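Local coordinates for DUF72 domain-containing protein (Thermotoga maritima, PDB 1VPQ) that is of unknown function, but as a DUF72 protein of the TIM-barrel clan it may bind an anionic ligand at the barrel mouth, where a sulfate ion sits, at residues L48-V53 and N261-K266; F202-R207 and V248-C253; R219-Y224 and K255-I260. One frame throughout, in Å; residues are numbered along the deposited sequence.

Contact 1 (L48-V53 and N261-K266)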
loop_
_atom_site.group_PDB
_atom_site.type_symbol
_atom_site.label_atom_id
_atom_site.label_comp_id
_atom_site.label_asym_id
_atom_site.label_seq_id
_atom_site.Cartn_x
_atom_site.Cartn_y
_atom_site.Cartn_z
ATOM N N LEU A 48 2.258 19.256 3.501
ATOM C CA LEU A 48 1.556 18.231 4.287
ATOM C C LEU A 48 2.523 17.332 5.066
ATOM O O LEU A 48 2.129 16.691 6.040
ATOM C CB LEU A 48 0.638 17.381 3.403
ATOM C CG LEU A 48 -0.432 18.111 2.583
ATOM C CD1 LEU A 48 -1.276 17.109 1.820
ATOM C CD2 LEU A 48 -1.313 18.961 3.468
ATOM N N GLY A 49 3.781 17.277 4.635
ATOM C CA GLY A 49 4.861 16.695 5.453
ATOM C C GLY A 49 4.982 15.182 5.415
ATOM O O GLY A 49 5.700 14.589 6.222
ATOM N N PHE A 50 4.286 14.554 4.473
ATOM C CA PHE A 50 4.395 13.112 4.266
ATOM C C PHE A 50 5.729 12.757 3.615
ATOM O O PHE A 50 6.099 13.350 2.601
ATOM C CB PHE A 50 3.258 12.615 3.378
ATOM C CG PHE A 50 1.898 12.799 3.974
ATOM C CD1 PHE A 50 1.592 12.248 5.206
ATOM C CD2 PHE A 50 0.914 13.493 3.285
ATOM C CE1 PHE A 50 0.344 12.408 5.757
ATOM C CE2 PHE A 50 -0.340 13.664 3.826
ATOM C CZ PHE A 50 -0.630 13.121 5.066
ATOM N N ARG A 51 6.425 11.773 4.185
ATOM C CA ARG A 51 7.751 11.359 3.719
ATOM C C ARG A 51 7.703 10.099 2.842
ATOM O O ARG A 51 8.733 9.551 2.471
ATOM C CB ARG A 51 8.646 11.102 4.930
ATOM C CG ARG A 51 8.825 12.328 5.839
ATOM C CD ARG A 51 10.172 12.995 5.624
ATOM N NE ARG A 51 11.263 12.057 5.897
ATOM C CZ ARG A 51 11.688 11.709 7.110
ATOM N NH1 ARG A 51 11.130 12.220 8.211
ATOM N NH2 ARG A 51 12.689 10.838 7.216
ATOM N N ILE A 52 6.497 9.645 2.517
ATOM C CA ILE A 52 6.313 8.425 1.742
ATOM C C ILE A 52 4.957 8.461 1.040
ATOM O O ILE A 52 4.021 9.117 1.509
ATOM C CB ILE A 52 6.456 7.146 2.641
ATOM C CG1 ILE A 52 6.755 5.909 1.791
ATOM C CG2 ILE A 52 5.207 6.918 3.505
ATOM C CD1 ILE A 52 7.167 4.680 2.597
ATOM N N VAL A 53 4.871 7.769 -0.090
ATOM C CA VAL A 53 3.607 7.596 -0.792
ATOM C C VAL A 53 3.633 6.229 -1.462
ATOM O O VAL A 53 4.689 5.753 -1.862
ATOM C CB VAL A 53 3.341 8.742 -1.820
ATOM C CG1 VAL A 53 4.361 8.734 -2.957
ATOM C CG2 VAL A 53 1.924 8.671 -2.376
ATOM N N ASN A 261 -7.223 11.709 7.506
ATOM C CA ASN A 261 -6.883 10.673 8.473
ATOM C C ASN A 261 -5.375 10.439 8.601
ATOM O O ASN A 261 -4.869 10.193 9.704
ATOM C CB ASN A 261 -7.582 9.347 8.133
ATOM C CG ASN A 261 -9.091 9.391 8.347
ATOM O OD1 ASN A 261 -9.825 8.624 7.732
ATOM N ND2 ASN A 261 -9.556 10.278 9.223
ATOM N N ALA A 262 -4.661 10.505 7.481
ATOM C CA ALA A 262 -3.215 10.282 7.497
ATOM C C ALA A 262 -2.512 11.400 8.265
ATOM O O ALA A 262 -1.530 11.161 8.980
ATOM C CB ALA A 262 -2.669 10.168 6.072
ATOM N N LEU A 263 -3.026 12.614 8.102
ATOM C CA LEU A 263 -2.547 13.785 8.840
ATOM C C LEU A 263 -2.878 13.713 10.334
ATOM O O LEU A 263 -2.089 14.169 11.165
ATOM C CB LEU A 263 -3.133 15.070 8.255
ATOM C CG LEU A 263 -2.632 15.508 6.876
ATOM C CD1 LEU A 263 -3.530 16.578 6.325
ATOM C CD2 LEU A 263 -1.192 16.004 6.937
ATOM N N GLN A 264 -4.051 13.167 10.663
ATOM C CA GLN A 264 -4.439 12.949 12.058
ATOM C C GLN A 264 -3.521 11.922 12.685
ATOM O O GLN A 264 -3.045 12.094 13.797
ATOM C CB GLN A 264 -5.877 12.451 12.154
ATOM C CG GLN A 264 -6.924 13.497 11.903
ATOM C CD GLN A 264 -8.303 12.890 11.759
ATOM O OE1 GLN A 264 -8.637 12.313 10.731
ATOM N NE2 GLN A 264 -9.110 13.022 12.789
ATOM N N PHE A 265 -3.282 10.851 11.944
ATOM C CA PHE A 265 -2.395 9.774 12.376
ATOM C C PHE A 265 -0.955 10.262 12.552
ATOM O O PHE A 265 -0.287 9.918 13.527
ATOM C CB PHE A 265 -2.439 8.644 11.343
ATOM C CG PHE A 265 -1.907 7.342 11.846
ATOM C CD1 PHE A 265 -2.721 6.487 12.566
ATOM C CD2 PHE A 265 -0.607 6.968 11.587
ATOM C CE1 PHE A 265 -2.253 5.287 13.022
ATOM C CE2 PHE A 265 -0.122 5.773 12.043
ATOM C CZ PHE A 265 -0.949 4.925 12.768
ATOM N N LYS A 266 -0.493 11.060 11.592
ATOM C CA LYS A 266 0.865 11.625 11.605
ATOM C C LYS A 266 1.101 12.498 12.840
ATOM O O LYS A 266 2.180 12.469 13.442
ATOM C CB LYS A 266 1.101 12.417 10.315
ATOM C CG LYS A 266 2.329 13.304 10.295
ATOM C CD LYS A 266 2.562 13.871 8.898
ATOM C CE LYS A 266 3.053 15.307 8.955
ATOM N NZ LYS A 266 1.948 16.263 9.271
#

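Contact 2 (F202-R207 and V248-C253). With SO4 (sulfate ion), chain B.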
loop_
_atom_site.group_PDB
_atom_site.type_symbol
_atom_site.label_atom_id
_atom_site.label_comp_id
_atom_site.label_asym_id
_atom_site.label_seq_id
_atom_site.Cartn_x
_atom_site.Cartn_y
_atom_site.Cartn_z
ATOM N N PHE A 202 1.166 -1.402 6.887
ATOM C CA PHE A 202 -0.265 -1.274 7.186
ATOM C C PHE A 202 -0.984 -0.617 6.039
ATOM O O PHE A 202 -0.490 0.363 5.491
ATOM C CB PHE A 202 -0.503 -0.415 8.424
ATOM C CG PHE A 202 0.046 -1.001 9.674
ATOM C CD1 PHE A 202 1.417 -0.981 9.920
ATOM C CD2 PHE A 202 -0.797 -1.567 10.617
ATOM C CE1 PHE A 202 1.940 -1.528 11.089
ATOM C CE2 PHE A 202 -0.284 -2.115 11.784
ATOM C CZ PHE A 202 1.092 -2.093 12.020
ATOM N N ARG A 203 -2.166 -1.132 5.704
ATOM C CA ARG A 203 -3.033 -0.474 4.734
ATOM C C ARG A 203 -4.450 -0.317 5.286
ATOM O O ARG A 203 -5.057 -1.290 5.696
ATOM C CB ARG A 203 -3.044 -1.240 3.416
ATOM C CG ARG A 203 -1.686 -1.263 2.713
ATOM C CD ARG A 203 -1.824 -1.768 1.292
ATOM N NE ARG A 203 -2.314 -0.743 0.372
ATOM C CZ ARG A 203 -3.178 -0.949 -0.622
ATOM N NH1 ARG A 203 -3.722 -2.136 -0.826
ATOM N NH2 ARG A 203 -3.531 0.061 -1.404
ATOM N N PHE A 204 -4.955 0.919 5.295
ATOM C CA PHE A 204 -6.289 1.229 5.810
ATOM C C PHE A 204 -7.197 1.691 4.678
ATOM O O PHE A 204 -6.964 2.733 4.075
ATOM C CB PHE A 204 -6.212 2.312 6.891
ATOM C CG PHE A 204 -5.234 2.005 8.008
ATOM C CD1 PHE A 204 -5.170 0.742 8.584
ATOM C CD2 PHE A 204 -4.398 2.994 8.500
ATOM C CE1 PHE A 204 -4.271 0.471 9.618
ATOM C CE2 PHE A 204 -3.497 2.731 9.538
ATOM C CZ PHE A 204 -3.436 1.470 10.092
ATOM N N HIS A 205 -8.233 0.904 4.403
ATOM C CA HIS A 205 -9.152 1.157 3.281
ATOM C C HIS A 205 -10.461 1.799 3.707
ATOM O O HIS A 205 -11.342 2.034 2.869
ATOM C CB HIS A 205 -9.492 -0.162 2.573
ATOM C CG HIS A 205 -8.295 -0.929 2.111
ATOM N ND1 HIS A 205 -7.413 -0.432 1.180
ATOM C CD2 HIS A 205 -7.848 -2.163 2.434
ATOM C CE1 HIS A 205 -6.463 -1.322 0.962
ATOM N NE2 HIS A 205 -6.703 -2.382 1.713
ATOM N N GLY A 206 -10.597 2.055 5.005
ATOM C CA GLY A 206 -11.879 2.426 5.592
ATOM C C GLY A 206 -12.780 1.215 5.767
ATOM O O GLY A 206 -12.388 0.091 5.473
ATOM N N ARG A 207 -14.000 1.457 6.228
ATOM C CA ARG A 207 -14.912 0.392 6.630
ATOM C C ARG A 207 -16.309 0.598 6.086
ATOM O O ARG A 207 -17.298 0.289 6.753
ATOM C CB ARG A 207 -14.990 0.318 8.150
ATOM C CG ARG A 207 -13.667 0.130 8.809
ATOM C CD ARG A 207 -13.844 0.208 10.282
ATOM N NE ARG A 207 -12.610 -0.106 10.965
ATOM C CZ ARG A 207 -12.460 -0.085 12.282
ATOM N NH1 ARG A 207 -13.479 0.242 13.078
ATOM N NH2 ARG A 207 -11.282 -0.388 12.803
ATOM N N VAL A 248 2.868 2.901 6.714
ATOM C CA VAL A 248 1.443 2.988 6.987
ATOM C C VAL A 248 0.807 3.851 5.906
ATOM O O VAL A 248 1.183 5.006 5.728
ATOM C CB VAL A 248 1.185 3.611 8.377
ATOM C CG1 VAL A 248 -0.296 3.601 8.711
ATOM C CG2 VAL A 248 1.993 2.881 9.471
ATOM N N PHE A 249 -0.143 3.289 5.174
ATOM C CA PHE A 249 -0.819 4.036 4.105
ATOM C C PHE A 249 -2.321 4.015 4.295
ATOM O O PHE A 249 -2.876 2.984 4.677
ATOM C CB PHE A 249 -0.459 3.462 2.731
ATOM C CG PHE A 249 1.012 3.495 2.434
ATOM C CD1 PHE A 249 1.601 4.632 1.896
ATOM C CD2 PHE A 249 1.816 2.397 2.715
ATOM C CE1 PHE A 249 2.963 4.673 1.638
ATOM C CE2 PHE A 249 3.187 2.436 2.455
ATOM C CZ PHE A 249 3.751 3.580 1.914
ATOM N N PHE A 250 -2.959 5.159 4.018
ATOM C CA PHE A 250 -4.422 5.316 4.054
ATOM C C PHE A 250 -4.971 5.347 2.644
ATOM O O PHE A 250 -4.507 6.119 1.806
ATOM C CB PHE A 250 -4.830 6.617 4.752
ATOM C CG PHE A 250 -4.804 6.538 6.242
ATOM C CD1 PHE A 250 -3.601 6.618 6.929
ATOM C CD2 PHE A 250 -5.976 6.381 6.959
ATOM C CE1 PHE A 250 -3.564 6.549 8.306
ATOM C CE2 PHE A 250 -5.950 6.312 8.338
ATOM C CZ PHE A 250 -4.731 6.398 9.013
ATOM N N ASN A 251 -5.994 4.533 2.408
ATOM C CA ASN A 251 -6.482 4.250 1.071
ATOM C C ASN A 251 -7.896 4.763 0.831
ATOM O O ASN A 251 -8.424 4.634 -0.272
ATOM C CB ASN A 251 -6.436 2.730 0.838
ATOM C CG ASN A 251 -6.392 2.363 -0.629
ATOM O OD1 ASN A 251 -5.826 3.088 -1.451
ATOM N ND2 ASN A 251 -6.988 1.231 -0.968
ATOM N N ASN A 252 -8.506 5.318 1.875
ATOM C CA ASN A 252 -9.862 5.865 1.800
ATOM C C ASN A 252 -9.831 7.248 1.182
ATOM O O ASN A 252 -10.228 8.222 1.804
ATOM C CB ASN A 252 -10.525 5.894 3.184
ATOM C CG ASN A 252 -9.706 6.645 4.228
ATOM O OD1 ASN A 252 -8.490 6.494 4.308
ATOM N ND2 ASN A 252 -10.380 7.438 5.052
ATOM N N CYS A 253 -9.366 7.314 -0.063
ATOM C CA CYS A 253 -8.942 8.575 -0.694
ATOM C C CYS A 253 -10.082 9.410 -1.269
ATOM O O CYS A 253 -9.860 10.531 -1.726
ATOM C CB CYS A 253 -7.895 8.294 -1.789
ATOM S SG CYS A 253 -6.240 7.780 -1.162
HETATM S S SO4 B . -6.780 -1.714 -2.939
HETATM O O1 SO4 B . -6.429 -2.865 -2.112
HETATM O O2 SO4 B . -7.400 -2.153 -4.184
HETATM O O3 SO4 B . -7.719 -0.890 -2.193
HETATM O O4 SO4 B . -5.568 -0.972 -3.271
#

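Contact 3 (R219-Y224 and K255-I260). With SO4 (sulfate ion), chain C; SO4 (sulfate ion), chain B.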
loop_
_atom_site.group_PDB
_atom_site.type_symbol
_atom_site.label_atom_id
_atom_site.label_comp_id
_atom_site.label_asym_id
_atom_site.label_seq_id
_atom_site.Cartn_x
_atom_site.Cartn_y
_atom_site.Cartn_z
ATOM N N ARG A 219 -16.539 3.147 -3.059
ATOM C CA ARG A 219 -16.212 2.049 -2.154
ATOM C C ARG A 219 -15.345 2.491 -0.958
ATOM O O ARG A 219 -15.511 1.982 0.163
ATOM C CB ARG A 219 -15.485 0.954 -2.939
ATOM C CG ARG A 219 -14.759 -0.029 -2.072
ATOM C CD ARG A 219 -13.792 -0.863 -2.860
ATOM N NE ARG A 219 -14.405 -2.081 -3.374
ATOM C CZ ARG A 219 -13.718 -3.121 -3.838
ATOM N NH1 ARG A 219 -12.389 -3.094 -3.858
ATOM N NH2 ARG A 219 -14.368 -4.187 -4.284
ATOM N N TYR A 220 -14.424 3.424 -1.211
ATOM C CA TYR A 220 -13.497 3.936 -0.194
ATOM C C TYR A 220 -13.999 5.218 0.486
ATOM O O TYR A 220 -13.243 5.888 1.193
ATOM C CB TYR A 220 -12.120 4.177 -0.810
ATOM C CG TYR A 220 -11.512 2.952 -1.449
ATOM C CD1 TYR A 220 -10.819 2.006 -0.686
ATOM C CD2 TYR A 220 -11.614 2.737 -2.821
ATOM C CE1 TYR A 220 -10.256 0.873 -1.281
ATOM C CE2 TYR A 220 -11.059 1.613 -3.425
ATOM C CZ TYR A 220 -10.384 0.682 -2.654
ATOM O OH TYR A 220 -9.841 -0.431 -3.263
ATOM N N ASP A 221 -15.274 5.551 0.291
ATOM C CA ASP A 221 -15.874 6.686 0.989
ATOM C C ASP A 221 -16.065 6.350 2.468
ATOM O O ASP A 221 -17.064 5.743 2.868
ATOM C CB ASP A 221 -17.204 7.094 0.350
ATOM C CG ASP A 221 -17.822 8.300 1.016
ATOM O OD1 ASP A 221 -17.134 8.974 1.813
ATOM O OD2 ASP A 221 -19.005 8.581 0.737
ATOM N N TYR A 222 -15.075 6.737 3.267
ATOM C CA TYR A 222 -15.097 6.520 4.708
ATOM C C TYR A 222 -14.096 7.447 5.379
ATOM O O TYR A 222 -13.040 7.723 4.819
ATOM C CB TYR A 222 -14.752 5.075 5.030
ATOM C CG TYR A 222 -14.972 4.703 6.474
ATOM C CD1 TYR A 222 -16.210 4.263 6.911
ATOM C CD2 TYR A 222 -13.937 4.764 7.395
ATOM C CE1 TYR A 222 -16.426 3.917 8.236
ATOM C CE2 TYR A 222 -14.138 4.415 8.737
ATOM C CZ TYR A 222 -15.384 3.990 9.145
ATOM O OH TYR A 222 -15.608 3.638 10.453
ATOM N N LEU A 223 -14.448 7.936 6.566
ATOM C CA LEU A 223 -13.568 8.786 7.365
ATOM C C LEU A 223 -13.442 8.196 8.762
ATOM O O LEU A 223 -14.387 8.256 9.553
ATOM C CB LEU A 223 -14.112 10.221 7.446
ATOM C CG LEU A 223 -13.233 11.260 8.174
ATOM C CD1 LEU A 223 -12.014 11.656 7.351
ATOM C CD2 LEU A 223 -14.037 12.486 8.527
ATOM N N TYR A 224 -12.278 7.622 9.059
ATOM C CA TYR A 224 -12.014 7.074 10.378
ATOM C C TYR A 224 -12.242 8.118 11.478
ATOM O O TYR A 224 -11.839 9.270 11.346
ATOM C CB TYR A 224 -10.574 6.566 10.470
ATOM C CG TYR A 224 -10.311 5.253 9.771
ATOM C CD1 TYR A 224 -10.578 4.038 10.408
ATOM C CD2 TYR A 224 -9.758 5.217 8.488
ATOM C CE1 TYR A 224 -10.325 2.827 9.783
ATOM C CE2 TYR A 224 -9.503 4.002 7.851
ATOM C CZ TYR A 224 -9.789 2.814 8.508
ATOM O OH TYR A 224 -9.550 1.610 7.894
ATOM N N LYS A 255 -12.541 12.018 -1.767
ATOM C CA LYS A 255 -12.692 13.388 -1.249
ATOM C C LYS A 255 -11.705 13.754 -0.121
ATOM O O LYS A 255 -12.041 14.511 0.796
ATOM C CB LYS A 255 -14.143 13.641 -0.823
ATOM C CG LYS A 255 -15.123 13.644 -1.992
ATOM C CD LYS A 255 -16.548 13.865 -1.498
ATOM C CE LYS A 255 -17.568 13.959 -2.637
ATOM N NZ LYS A 255 -18.160 15.312 -2.746
ATOM N N GLY A 256 -10.488 13.223 -0.207
ATOM C CA GLY A 256 -9.402 13.638 0.681
ATOM C C GLY A 256 -9.458 13.067 2.086
ATOM O O GLY A 256 -8.671 13.460 2.946
ATOM N N GLN A 257 -10.370 12.124 2.311
ATOM C CA GLN A 257 -10.560 11.521 3.619
ATOM C C GLN A 257 -9.286 10.826 4.083
ATOM O O GLN A 257 -8.909 10.940 5.247
ATOM C CB GLN A 257 -11.767 10.574 3.598
ATOM C CG GLN A 257 -13.085 11.351 3.640
ATOM C CD GLN A 257 -14.311 10.550 3.246
ATOM O OE1 GLN A 257 -14.294 9.792 2.277
ATOM N NE2 GLN A 257 -15.403 10.749 3.983
ATOM N N ALA A 258 -8.619 10.136 3.160
ATOM C CA ALA A 258 -7.347 9.468 3.437
ATOM C C ALA A 258 -6.276 10.442 3.924
ATOM O O ALA A 258 -5.555 10.157 4.878
ATOM C CB ALA A 258 -6.854 8.740 2.200
ATOM N N ALA A 259 -6.175 11.585 3.251
ATOM C CA ALA A 259 -5.215 12.625 3.612
ATOM C C ALA A 259 -5.525 13.200 4.998
ATOM O O ALA A 259 -4.618 13.348 5.817
ATOM C CB ALA A 259 -5.198 13.710 2.562
ATOM N N ILE A 260 -6.802 13.501 5.258
ATOM C CA ILE A 260 -7.255 13.954 6.584
ATOM C C ILE A 260 -6.830 12.967 7.665
ATOM O O ILE A 260 -6.140 13.340 8.618
ATOM C CB ILE A 260 -8.800 14.181 6.633
ATOM C CG1 ILE A 260 -9.177 15.416 5.811
ATOM C CG2 ILE A 260 -9.295 14.377 8.074
ATOM C CD1 ILE A 260 -10.671 15.600 5.577
HETATM S S SO4 C . -11.595 -6.762 -4.910
HETATM O O1 SO4 C . -10.567 -5.975 -5.587
HETATM O O2 SO4 C . -12.731 -6.970 -5.790
HETATM O O3 SO4 C . -11.061 -8.069 -4.558
HETATM O O4 SO4 C . -12.040 -6.080 -3.702
HETATM S S SO4 B . -6.780 -1.714 -2.939
HETATM O O1 SO4 B . -6.429 -2.865 -2.112
HETATM O O2 SO4 B . -7.400 -2.153 -4.184
HETATM O O3 SO4 B . -7.719 -0.890 -2.193
HETATM O O4 SO4 B . -5.568 -0.972 -3.271
#

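Contact 1 (L48-V53 and N261-K266)
Leu48 and Leu263 bring their CA atoms to 7.6 Å and Phe50 and Lys266 theirs to 8.3 Å, where the loop leading into strand 52-55 runs past the last helix, 257-270, of a TIM-barrel-type fold. Phe50 does most of the bridging. It sets CG anti to its carbonyl carbon (chi1 -63°). Its ring reaches the helix with CZ, 3.7 Å from Ala262 CB. The same corner of the ring, CZ, is 3.5 Å from Leu263 CD2, and the Leu263 side chain crosses that of Phe50 at about a right angle. In the plane of the ring, its edge looks at the helix backbone, at Ala262 C and Leu263 N. The carbonyl O of Leu48 sits over the centre of one face of the Phe50 ring, 4.3 Å above its plane. Leu263 CD2 also lies 4.2 Å from Leu48 CB. Gly49, the first residue after the preceding helix to leave helical phi/psi, has positive phi, and the Lys266 chain passes close beside it. Tyr44, on helix 40-46, meets the Phe50 ring as well. The Lys266 chain bends at chi3 and again at chi4, and its NZ makes a weak hydrogen bond of 3.3 Å to Leu48 O.

Contact 2 (F202-R207 and V248-C253)
Phe204 turns the edge of its ring toward the face of Phe250 in a T-shaped stack, centroids 5.0 Å apart and planes at 69°. Phe204 CD2 is the atom that does the touching, off-centre over the Phe250 ring, while Phe204 CE2 presses on Val248 CG1 at 3.4 Å. Val248 holds that methyl anti to its backbone N (chi1 -175°); its other branch, CG2, meets Phe202 CD1. These four side chains share one face of two neighbouring parallel barrel strands, joined by the bonds Phe249 N to Phe202 O, Phe204 N to Phe249 O and Asn251 N to Phe204 O.

Arg203 and Phe249 point to the other face. Here, at the strand ends, Asn251 ND2 donates to His205 ND1 at 2.7 Å, close to the imidazole plane, with the amide turned 68° from the ring. ND1 accepts this bond while NE2 bonds to Glu155, and the two together hold the turn of the imidazole. His205 CE1 lies 3.4 Å above one face of the Arg203 guanidinium, toward its rim. The Arg203 chain bends at chi3, and NH2, also in a salt bridge with Glu54, reaches O4 of a sulfate ion at 2.9 Å, at the guanidinium edge. NH1 of Arg203 bonds to O1 of the sulfate at 3.1 Å and makes a salt bridge with Glu155. Sulfate O3 lies 2.6 Å from Asn251 ND2. Anion binding at the C-terminal strand ends is consistent with a TIM-barrel ligand site, though the sulfate probably came from the crystallisation liquor.

Strand 199-204 is bonded on to strand 176-181, and strand 245-250 to strand 13-18; outside the barrel, helix 226-240 packs on Phe202, Val248 and Phe250, and helix 257-270 on Phe250 and Asn252.

Contact 3 (R219-Y224 and K255-I260)
Asp221 and Gln257 set two flat groups against each other, a carboxylate and an amide, obliquely and with their planes 37° apart, at the C-terminal mouth of the TIM-barrel-type fold. Nearby, one face of the Tyr220 ring carries Arg219 CD, 3.7 Å above the plane and toward the rim, and Tyr220 OH lies at the edge of the Arg219 guanidinium. A face of the Tyr224 ring is met by Tyr222 CE2.

On this surface a loop, 219-224, between strand 199-204 and helix 226-240, meets the start of the last helix, 255-260, with Gly256 at the N-cap. CA of Leu223 and CA of Gln257 are 5.5 Å apart. Gln257 carries CG anti to its own carbonyl carbon (chi1 -77°), where CG meets Leu223 CD1 at 3.9 Å. Gln257 CB passes 3.4 Å from Tyr222 O. That carbonyl accepts a hydrogen bond from Asn252, while Tyr222 OH bonds to Glu228.

Away from the contact, Arg219 NH1 and NH2 make weak hydrogen bonds, 3.0 and 3.1 Å, to O4 of one sulfate, and Tyr220 OH reaches the other. Leu223 is exposed along much of its side chain, yet it still packs against the helix one turn further on: its CD1 rests on Ile260 CG2 at 3.9 Å.

Overall arrangement
From the N terminus the chain first reaches 48-53, the entry to strand 52-55, which waits some 207 residues for its partner 261-266; contact 1 thus closes a loop that encloses the other two contacts. Nested inside it, contact 2 opens at 202-207 and closes at 248-253, joining adjacent strands. Contact 3 starts between those segments, at 219-224, and ends beyond them at 255-260, so contacts 2 and 3 cross. Contacts 1 and 3 share helix 257-270, which follows strand 245-250 directly. Asn261 OD1 links all three, lying 3.0 Å from both Asn252 ND2 and Tyr224 N. Contacts 2 and 3 also touch one sulfate.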